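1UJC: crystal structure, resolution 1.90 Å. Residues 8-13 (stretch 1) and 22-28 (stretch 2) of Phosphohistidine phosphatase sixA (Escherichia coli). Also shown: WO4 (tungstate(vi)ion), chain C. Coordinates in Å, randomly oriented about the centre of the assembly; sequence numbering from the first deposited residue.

Stretch 1 (8-13) HGDAAL
Stretch 2 22-28: PLTTNGC

Stretch 1 has no regular secondary structure, and stretch 2 runs from a loop into a helix that begins at Thr 25. The two meet at a single beta bridge, Ala 11 with Leu 23, with their CA atoms 4.1 Å apart.

Pro 22 (phi/psi -81/171, C-gamma endo) has its CB pointing away from stretch 1, and its carbonyl accepts a hydrogen bond. Ala 12 N donates to Pro 22 O at 3.0 Å, with an N-H...O angle of 150°. Ala 12 CB also lies 4.2 Å from Pro 22 CG, an apolar contact.

Leu 23 is extended (-81/152). Its chi1 of -131° lies between wells, and chi2 is 39°. CB points sideways, but the end of the side chain comes nearer: Leu 23 CD1 is 3.1 Å from Gly 9 O and 4.3 Å from Ala 11 CB.

Thr 24 (-90/168, chi1 p) has its CB pointing toward stretch 1 and bonds Asp 10 twice. Thr 24 N donates to Asp 10 O at 2.9 Å, nearly straight at 176°. Thr 24 OG1 donates to Asp 10 OD2 at 2.7 Å; Asp 10 has chi1 t and chi2 66°. Thr 24 OG1 also accepts from Gly 27 N at 2.8 Å, so one hydroxyl caps the helix and ties it to stretch 1. Thr 24 CG2 packs 3.3 Å from Ala 12 N.

Thr 25 (-56/-46, chi1 m) has its CB pointing away and makes no contact with stretch 1. Asn 26 (-63/-43, chi1 t) brings Asn 26 ND2 to 3.8 Å from Asp 10 CB.

Gly 27 (-58/-37) lies close to Asp 10, CA to CA 3.9 Å. Gly 27 CA makes a CA-H...O contact with Asp 10 O at 3.5 Å. An ideal CB on Gly 27 would lie 2.0 Å from Asp 10 O, a clash.

Cys 28 (-71/-50, chi1 m) has its CB pointing away. Cys 28 N donates to Thr 24 O at 2.8 Å, a helical bond.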

# COMPACT_ATOMS: atom_id res chain seq x y z
N HIS A 8 6.09 1.76 -1.24
CA HIS A 8 7.13 0.79 -1.58
C HIS A 8 8.35 1.04 -0.69
O HIS A 8 8.52 2.13 -0.14
CB HIS A 8 7.51 0.96 -3.05
CG HIS A 8 8.24 2.23 -3.33
ND1 HIS A 8 9.54 2.44 -2.95
CD2 HIS A 8 7.83 3.38 -3.91
CE1 HIS A 8 9.91 3.67 -3.28
NE2 HIS A 8 8.88 4.26 -3.87
N GLY A 9 9.19 0.02 -0.55
CA GLY A 9 10.38 0.14 0.28
C GLY A 9 11.51 0.92 -0.37
O GLY A 9 11.46 1.24 -1.55
N ASP A 10 12.53 1.22 0.43
CA ASP A 10 13.71 1.96 -0.02
C ASP A 10 14.21 1.36 -1.34
O ASP A 10 14.38 0.14 -1.45
CB ASP A 10 14.79 1.89 1.05
CG ASP A 10 15.99 2.77 0.74
OD1 ASP A 10 15.84 4.01 0.71
OD2 ASP A 10 17.07 2.21 0.51
N ALA A 11 14.46 2.21 -2.33
CA ALA A 11 14.90 1.74 -3.63
C ALA A 11 16.17 2.40 -4.16
O ALA A 11 16.45 3.56 -3.86
CB ALA A 11 13.78 1.92 -4.64
N ALA A 12 16.93 1.65 -4.96
CA ALA A 12 18.15 2.17 -5.55
C ALA A 12 17.84 3.44 -6.32
O ALA A 12 16.82 3.54 -7.00
CB ALA A 12 18.76 1.13 -6.48
N LEU A 13 18.72 4.43 -6.20
CA LEU A 13 18.53 5.70 -6.88
C LEU A 13 18.75 5.63 -8.38
O LEU A 13 18.08 6.32 -9.15
CB LEU A 13 19.46 6.76 -6.28
CG LEU A 13 18.97 7.41 -4.99
CD1 LEU A 13 20.03 8.33 -4.43
CD2 LEU A 13 17.68 8.19 -5.28
N PRO A 22 15.17 -1.12 -8.77
CA PRO A 22 14.91 -2.21 -7.83
C PRO A 22 14.93 -1.76 -6.37
O PRO A 22 15.31 -0.63 -6.06
CB PRO A 22 16.03 -3.20 -8.14
CG PRO A 22 17.18 -2.27 -8.41
CD PRO A 22 16.54 -1.20 -9.30
N LEU A 23 14.52 -2.65 -5.48
CA LEU A 23 14.50 -2.35 -4.06
C LEU A 23 15.92 -2.53 -3.52
O LEU A 23 16.70 -3.30 -4.07
CB LEU A 23 13.54 -3.31 -3.35
CG LEU A 23 12.48 -2.77 -2.39
CD1 LEU A 23 11.87 -1.47 -2.91
CD2 LEU A 23 11.40 -3.83 -2.20
N THR A 24 16.27 -1.81 -2.46
CA THR A 24 17.59 -1.97 -1.86
C THR A 24 17.47 -3.06 -0.80
O THR A 24 16.36 -3.45 -0.43
CB THR A 24 18.06 -0.69 -1.15
OG1 THR A 24 17.25 -0.48 0.01
CG2 THR A 24 17.97 0.52 -2.07
N THR A 25 18.61 -3.52 -0.31
CA THR A 25 18.63 -4.54 0.73
C THR A 25 17.84 -4.06 1.94
O THR A 25 17.03 -4.80 2.49
CB THR A 25 20.08 -4.84 1.15
OG1 THR A 25 20.77 -5.43 0.05
CG2 THR A 25 20.12 -5.77 2.34
N ASN A 26 18.07 -2.82 2.34
CA ASN A 26 17.37 -2.22 3.47
C ASN A 26 15.88 -2.14 3.15
O ASN A 26 15.04 -2.44 3.99
CB ASN A 26 17.93 -0.82 3.76
CG ASN A 26 17.10 -0.05 4.78
OD1 ASN A 26 17.04 -0.39 5.96
ND2 ASN A 26 16.43 1.01 4.31
N GLY A 27 15.57 -1.74 1.92
CA GLY A 27 14.18 -1.64 1.50
C GLY A 27 13.49 -2.98 1.65
O GLY A 27 12.31 -3.05 1.99
N CYS A 28 14.23 -4.05 1.36
CA CYS A 28 13.70 -5.40 1.49
C CYS A 28 13.54 -5.71 2.97
O CYS A 28 12.48 -6.16 3.42
CB CYS A 28 14.65 -6.43 0.85
SG CYS A 28 14.66 -6.45 -0.96
W WO4 C . 8.81 6.67 -4.45
O1 WO4 C . 7.55 6.63 -3.26
O2 WO4 C . 8.36 5.70 -5.82
O3 WO4 C . 10.33 6.24 -3.76
O4 WO4 C . 8.97 8.30 -5.02